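Phosphatidylinositol transfer protein SFH5 (Saccharomyces cerevisiae, PDB 6W32) binds and transfers phosphatidylinositol, regulates plasma-membrane phosphatidylinositol 4,5-bisphosphate, and binds heme b, with a possible part in responses to organic oxidants. Local coordinates at residues A218-N223 with K246-T251; K186-W191 with T226-V231. All blocks are in the same frame, centred on the assembly; numbering follows the deposited sequence.

Contact 1. Residues A218-N223 with K246-T251; sequences AKYFVN and KFVVLT. With HEM (protoporphyrin IX containing Fe), chain D.
The ring of Phe-221 turns an edge to a face of Phe-247, CE2 standing 3.8 Å above that plane and offset toward the rim; the centroids are 5.1 Å apart and the planes meet at 72°. In the plane of the Phe-221 ring, at its edge, lie Phe-247 CD1, the carbonyl O of Val-248 and heme CBD, while the edge of the Phe-247 ring receives heme O2D. On the same face of the sheet, Lys-219 sets CB near Phe-247 CD1. Its CG is anti to the backbone N (chi1 -173°) and the chain runs on extended to NZ, which hydrogen-bonds both heme propionates, O1D at 2.7 Å and O2A at 3.0 Å. Tyr-220 and Val-248 lie side by side on the other face, Tyr-220 CD2 against Val-248 CB at 3.7 Å; the Tyr-220 hydroxyl bonds to Lys-130. Between these two layers of side chains the backbones pair in parallel, from Lys-219 N to Lys-246 O through to Leu-250 N on Phe-221 O (2.8 Å), with a weak last bond from Asn-223 N to Leu-250 O. Two neighbouring parallel strands of a CRAL-TRIO (Sec14-like) sheet thus form part of the heme pocket, with Lys-219 as a heme-binding residue.

Contact 2. Residues K186-W191 with T226-V231; sequences KGVSVW and TVFGWV. With HEM (protoporphyrin IX containing Fe), chain D.
Val-190 and Phe-228 carry most of this contact, and Val-188 adds a smaller share beside the heme. Val-190 lays CG2 over one face of the Phe-228 ring, 4.2 Å above the plane and offset toward the rim. Val-190 CG2, anti to the backbone N, also reaches the Trp-230 indole at its edge, in the ring plane, 3.8 Å from NE1, and lies near the carbonyl O of Val-227. Val-188 meets the ring tip obliquely: its CG2 is 3.5 Å from Phe-228 CZ. The two branches of Val-188 part: CG1, anti to the carbonyl carbon (chi1 -83°), touches the heme vinyl atom CBB at 3.5 Å, while CG2 takes the ring. The Phe-228 ring bridges the heme and the loop, CD1 approaching the heme methyl CMC while CZ and CE2 meet Val-188. Farther along, Val-231 brings CG1 to heme C2C at 3.5 Å, and its CG2 lies in plane at the edge of the Phe-228 ring. No hydrogen bond joins the two segments; side-chain packing holds the contact. Ser-189 OG accepts from Trp-191 N at 3.0 Å, an ST turn that spans Val-190. Phe-228 is the N-cap residue of helix 229-236, and the contact packs the start of this helix against the loop that leads from strand 179-184 to helix 195-211, with Met-193 of that loop also touching Phe-228 and Val-231.

How the contacts relate
From the N terminus, the chain leaves strand 179-184 and enters 186-191, the first half of contact 2. It then passes through helix 195-211 into strand 216-222, which supplies 218-223 of contact 1. A short turn leads to 226-231 at the start of helix 229-236, closing the loop of contact 2; after helix 241-244, the edge strand 247-250 closes that of contact 1. The segments alternate, so the two loops cross. Contact 1 joins neighbouring strands, while contact 2 ties a loop to a helix start. They touch where Asn-223 CB packs on Lys-186 CA at 3.8 Å, and both border the same heme.

Contact 1. Residues A218-N223 with K246-T251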
# COMPACT_ATOMS: atom_id res chain seq x y z
N ALA A 218 -6.57 -8.46 -0.26
CA ALA A 218 -5.99 -9.79 -0.37
C ALA A 218 -4.57 -9.69 -0.87
O ALA A 218 -4.26 -8.84 -1.72
CB ALA A 218 -6.76 -10.67 -1.35
N LYS A 219 -3.71 -10.58 -0.38
CA LYS A 219 -2.34 -10.70 -0.84
C LYS A 219 -2.04 -12.16 -1.19
O LYS A 219 -2.31 -13.07 -0.39
CB LYS A 219 -1.39 -10.16 0.22
CG LYS A 219 0.07 -10.08 -0.22
CD LYS A 219 0.79 -8.96 0.53
CE LYS A 219 2.12 -8.58 -0.11
NZ LYS A 219 2.84 -7.57 0.73
N TYR A 220 -1.51 -12.40 -2.40
CA TYR A 220 -1.25 -13.74 -2.90
C TYR A 220 0.24 -13.93 -3.05
O TYR A 220 0.94 -13.05 -3.56
CB TYR A 220 -1.95 -14.01 -4.26
CG TYR A 220 -3.43 -13.80 -4.20
CD1 TYR A 220 -3.97 -12.57 -4.50
CD2 TYR A 220 -4.28 -14.81 -3.76
CE1 TYR A 220 -5.33 -12.34 -4.40
CE2 TYR A 220 -5.66 -14.60 -3.67
CZ TYR A 220 -6.15 -13.34 -3.99
OH TYR A 220 -7.48 -13.05 -3.92
N PHE A 221 0.72 -15.09 -2.63
CA PHE A 221 2.14 -15.43 -2.65
C PHE A 221 2.25 -16.66 -3.53
O PHE A 221 1.97 -17.76 -3.07
CB PHE A 221 2.65 -15.74 -1.24
CG PHE A 221 2.48 -14.61 -0.29
CD1 PHE A 221 3.53 -13.76 -0.01
CD2 PHE A 221 1.25 -14.39 0.33
CE1 PHE A 221 3.40 -12.71 0.90
CE2 PHE A 221 1.10 -13.33 1.23
CZ PHE A 221 2.20 -12.49 1.52
N VAL A 222 2.64 -16.49 -4.80
CA VAL A 222 2.51 -17.58 -5.76
C VAL A 222 3.88 -18.13 -6.16
O VAL A 222 4.90 -17.47 -6.05
CB VAL A 222 1.70 -17.15 -7.00
CG1 VAL A 222 0.49 -16.34 -6.55
CG2 VAL A 222 2.56 -16.36 -7.95
N ASN A 223 3.87 -19.38 -6.59
CA ASN A 223 5.05 -20.10 -7.05
C ASN A 223 6.04 -20.33 -5.93
O ASN A 223 7.25 -20.17 -6.10
CB ASN A 223 5.67 -19.38 -8.24
CG ASN A 223 4.85 -19.60 -9.47
OD1 ASN A 223 4.36 -20.71 -9.68
ND2 ASN A 223 4.65 -18.56 -10.25
N LYS A 246 -5.77 -12.22 5.35
CA LYS A 246 -5.90 -11.89 3.94
C LYS A 246 -4.82 -12.53 3.10
O LYS A 246 -4.79 -12.31 1.88
CB LYS A 246 -5.91 -10.38 3.73
CG LYS A 246 -6.33 -9.56 4.96
CD LYS A 246 -6.50 -8.06 4.65
CE LYS A 246 -6.90 -7.25 5.88
NZ LYS A 246 -7.56 -5.89 5.60
N PHE A 247 -3.98 -13.36 3.70
CA PHE A 247 -2.87 -14.04 3.02
C PHE A 247 -3.28 -15.38 2.41
O PHE A 247 -3.91 -16.20 3.08
CB PHE A 247 -1.74 -14.26 4.02
CG PHE A 247 -1.00 -13.02 4.37
CD1 PHE A 247 -1.35 -11.80 3.81
CD2 PHE A 247 0.10 -13.08 5.23
CE1 PHE A 247 -0.65 -10.66 4.11
CE2 PHE A 247 0.78 -11.94 5.53
CZ PHE A 247 0.40 -10.73 4.97
N VAL A 248 -2.85 -15.62 1.17
CA VAL A 248 -3.06 -16.87 0.44
C VAL A 248 -1.77 -17.28 -0.26
O VAL A 248 -1.20 -16.49 -1.01
CB VAL A 248 -4.15 -16.75 -0.63
CG1 VAL A 248 -4.22 -18.01 -1.36
CG2 VAL A 248 -5.47 -16.41 -0.02
N VAL A 249 -1.35 -18.53 -0.08
CA VAL A 249 -0.09 -19.06 -0.60
C VAL A 249 -0.40 -20.09 -1.67
O VAL A 249 -1.15 -21.04 -1.43
CB VAL A 249 0.75 -19.69 0.53
CG1 VAL A 249 2.09 -20.11 0.04
CG2 VAL A 249 0.85 -18.73 1.69
N LEU A 250 0.20 -19.93 -2.86
CA LEU A 250 -0.11 -20.76 -4.02
C LEU A 250 1.18 -21.40 -4.49
O LEU A 250 2.03 -20.71 -5.04
CB LEU A 250 -0.71 -19.93 -5.15
CG LEU A 250 -2.12 -19.39 -4.92
CD1 LEU A 250 -2.71 -18.85 -6.23
CD2 LEU A 250 -3.02 -20.47 -4.32
N THR A 251 1.31 -22.72 -4.33
CA THR A 251 2.49 -23.38 -4.89
C THR A 251 2.53 -23.31 -6.42
O THR A 251 3.62 -23.16 -6.99
CB THR A 251 2.57 -24.80 -4.42
OG1 THR A 251 2.82 -24.82 -3.00
CG2 THR A 251 3.69 -25.49 -5.09
CHA HEM D . 6.91 -10.05 2.83
CHB HEM D . 10.83 -10.18 0.08
CHC HEM D . 10.60 -15.01 0.03
CHD HEM D . 6.34 -14.85 2.40
C1A HEM D . 7.99 -9.69 2.08
C2A HEM D . 8.43 -8.33 1.93
C3A HEM D . 9.55 -8.34 1.19
C4A HEM D . 9.81 -9.73 0.84
CMA HEM D . 10.46 -7.18 0.70
CAA HEM D . 7.66 -7.22 2.66
CBA HEM D . 6.79 -6.29 1.85
CGA HEM D . 6.60 -6.60 0.41
O1A HEM D . 7.63 -6.35 -0.29
O2A HEM D . 5.44 -6.25 0.03
C1B HEM D . 11.15 -11.50 -0.12
C2B HEM D . 12.32 -11.96 -0.81
C3B HEM D . 12.27 -13.29 -0.84
C4B HEM D . 11.05 -13.72 -0.15
CMB HEM D . 13.39 -11.02 -1.41
CAB HEM D . 13.30 -14.24 -1.49
CBB HEM D . 13.85 -15.24 -0.83
C1C HEM D . 9.43 -15.43 0.65
C2C HEM D . 8.93 -16.81 0.84
C3C HEM D . 7.75 -16.75 1.50
C4C HEM D . 7.45 -15.35 1.74
CMC HEM D . 9.62 -18.12 0.36
CAC HEM D . 6.85 -17.95 1.90
CBC HEM D . 5.50 -17.91 1.75
C1D HEM D . 6.11 -13.56 2.79
C2D HEM D . 5.04 -13.09 3.63
C3D HEM D . 5.27 -11.58 3.77
C4D HEM D . 6.43 -11.31 2.99
CMD HEM D . 3.90 -13.89 4.27
CAD HEM D . 4.46 -10.50 4.49
CBD HEM D . 3.76 -9.68 3.41
CGD HEM D . 2.86 -8.67 4.08
O1D HEM D . 2.30 -7.78 3.36
O2D HEM D . 2.91 -8.61 5.36
NA HEM D . 8.86 -10.52 1.42
NB HEM D . 10.40 -12.59 0.27
NC HEM D . 8.51 -14.63 1.22
ND HEM D . 6.93 -12.47 2.44
FE HEM D . 8.62 -12.55 1.24

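Contact 2. Residues K186-W191 with T226-V231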
# COMPACT_ATOMS: atom_id res chain seq x y z
N LYS A 186 8.73 -17.18 -7.99
CA LYS A 186 9.21 -18.24 -8.86
C LYS A 186 10.71 -18.18 -8.98
O LYS A 186 11.26 -17.31 -9.66
CB LYS A 186 8.61 -18.17 -10.26
CG LYS A 186 9.22 -19.27 -11.14
CD LYS A 186 8.25 -19.80 -12.23
CE LYS A 186 8.42 -21.31 -12.42
NZ LYS A 186 9.84 -21.71 -12.17
N GLY A 187 11.39 -19.10 -8.33
CA GLY A 187 12.82 -19.18 -8.50
C GLY A 187 13.56 -19.19 -7.19
O GLY A 187 14.75 -19.48 -7.18
N VAL A 188 12.89 -18.88 -6.08
CA VAL A 188 13.60 -18.85 -4.82
C VAL A 188 14.24 -20.21 -4.54
O VAL A 188 13.69 -21.27 -4.87
CB VAL A 188 12.67 -18.45 -3.67
CG1 VAL A 188 12.54 -16.92 -3.60
CG2 VAL A 188 11.32 -19.12 -3.84
N SER A 189 15.44 -20.16 -3.99
CA SER A 189 16.11 -21.35 -3.51
C SER A 189 16.01 -21.35 -2.00
O SER A 189 16.12 -20.30 -1.38
CB SER A 189 17.58 -21.38 -3.91
OG SER A 189 18.31 -22.05 -2.90
N VAL A 190 15.78 -22.53 -1.42
CA VAL A 190 15.61 -22.62 0.02
C VAL A 190 16.92 -22.44 0.76
O VAL A 190 16.93 -22.29 1.98
CB VAL A 190 14.95 -23.98 0.36
CG1 VAL A 190 15.97 -25.07 0.47
CG2 VAL A 190 14.18 -23.86 1.65
N TRP A 191 18.05 -22.44 0.05
CA TRP A 191 19.33 -22.17 0.69
C TRP A 191 19.66 -20.69 0.78
O TRP A 191 20.38 -20.27 1.69
CB TRP A 191 20.46 -22.90 -0.04
CG TRP A 191 20.10 -24.33 -0.29
CD1 TRP A 191 20.05 -24.97 -1.49
CD2 TRP A 191 19.71 -25.29 0.69
NE1 TRP A 191 19.67 -26.28 -1.31
CE2 TRP A 191 19.44 -26.49 0.02
CE3 TRP A 191 19.55 -25.24 2.08
CZ2 TRP A 191 19.04 -27.63 0.69
CZ3 TRP A 191 19.14 -26.38 2.74
CH2 TRP A 191 18.89 -27.55 2.05
N THR A 226 6.57 -26.04 -1.07
CA THR A 226 6.14 -26.32 0.31
C THR A 226 7.31 -26.50 1.27
O THR A 226 7.09 -26.58 2.50
CB THR A 226 5.28 -27.58 0.40
OG1 THR A 226 5.76 -28.54 -0.55
CG2 THR A 226 3.82 -27.27 0.10
N VAL A 227 8.54 -26.60 0.75
CA VAL A 227 9.72 -26.64 1.60
C VAL A 227 10.01 -25.29 2.22
O VAL A 227 10.99 -25.16 2.97
CB VAL A 227 10.94 -27.15 0.81
CG1 VAL A 227 10.86 -28.71 0.67
CG2 VAL A 227 11.05 -26.46 -0.53
N PHE A 228 9.15 -24.31 1.94
CA PHE A 228 9.25 -22.94 2.40
C PHE A 228 8.33 -22.65 3.57
O PHE A 228 8.16 -21.47 3.95
CB PHE A 228 8.94 -22.00 1.24
CG PHE A 228 10.13 -21.70 0.37
CD1 PHE A 228 11.12 -20.83 0.81
CD2 PHE A 228 10.26 -22.29 -0.87
CE1 PHE A 228 12.20 -20.57 0.04
CE2 PHE A 228 11.36 -22.01 -1.65
CZ PHE A 228 12.33 -21.17 -1.20
N GLY A 229 7.70 -23.67 4.13
CA GLY A 229 6.75 -23.44 5.21
C GLY A 229 7.35 -22.69 6.38
O GLY A 229 6.71 -21.81 6.97
N TRP A 230 8.60 -23.00 6.72
CA TRP A 230 9.25 -22.34 7.84
C TRP A 230 9.49 -20.86 7.58
O TRP A 230 9.50 -20.06 8.53
CB TRP A 230 10.57 -23.02 8.11
CG TRP A 230 11.45 -22.87 6.95
CD1 TRP A 230 11.33 -23.50 5.73
CD2 TRP A 230 12.58 -22.03 6.87
NE1 TRP A 230 12.36 -23.09 4.89
CE2 TRP A 230 13.14 -22.20 5.57
CE3 TRP A 230 13.19 -21.17 7.76
CZ2 TRP A 230 14.25 -21.53 5.16
CZ3 TRP A 230 14.27 -20.51 7.36
CH2 TRP A 230 14.81 -20.68 6.06
N VAL A 231 9.73 -20.48 6.33
CA VAL A 231 9.81 -19.06 6.02
C VAL A 231 8.47 -18.40 6.31
O VAL A 231 8.39 -17.44 7.09
CB VAL A 231 10.23 -18.85 4.56
CG1 VAL A 231 10.04 -17.37 4.15
CG2 VAL A 231 11.65 -19.34 4.34
CHA HEM D . 6.91 -10.05 2.83
CHB HEM D . 10.83 -10.18 0.08
CHC HEM D . 10.60 -15.01 0.03
CHD HEM D . 6.34 -14.85 2.40
C1A HEM D . 7.99 -9.69 2.08
C2A HEM D . 8.43 -8.33 1.93
C3A HEM D . 9.55 -8.34 1.19
C4A HEM D . 9.81 -9.73 0.84
CMA HEM D . 10.46 -7.18 0.70
CAA HEM D . 7.66 -7.22 2.66
CBA HEM D . 6.79 -6.29 1.85
CGA HEM D . 6.60 -6.60 0.41
O1A HEM D . 7.63 -6.35 -0.29
O2A HEM D . 5.44 -6.25 0.03
C1B HEM D . 11.15 -11.50 -0.12
C2B HEM D . 12.32 -11.96 -0.81
C3B HEM D . 12.27 -13.29 -0.84
C4B HEM D . 11.05 -13.72 -0.15
CMB HEM D . 13.39 -11.02 -1.41
CAB HEM D . 13.30 -14.24 -1.49
CBB HEM D . 13.85 -15.24 -0.83
C1C HEM D . 9.43 -15.43 0.65
C2C HEM D . 8.93 -16.81 0.84
C3C HEM D . 7.75 -16.75 1.50
C4C HEM D . 7.45 -15.35 1.74
CMC HEM D . 9.62 -18.12 0.36
CAC HEM D . 6.85 -17.95 1.90
CBC HEM D . 5.50 -17.91 1.75
C1D HEM D . 6.11 -13.56 2.79
C2D HEM D . 5.04 -13.09 3.63
C3D HEM D . 5.27 -11.58 3.77
C4D HEM D . 6.43 -11.31 2.99
CMD HEM D . 3.90 -13.89 4.27
CAD HEM D . 4.46 -10.50 4.49
CBD HEM D . 3.76 -9.68 3.41
CGD HEM D . 2.86 -8.67 4.08
O1D HEM D . 2.30 -7.78 3.36
O2D HEM D . 2.91 -8.61 5.36
NA HEM D . 8.86 -10.52 1.42
NB HEM D . 10.40 -12.59 0.27
NC HEM D . 8.51 -14.63 1.22
ND HEM D . 6.93 -12.47 2.44
FE HEM D . 8.62 -12.55 1.24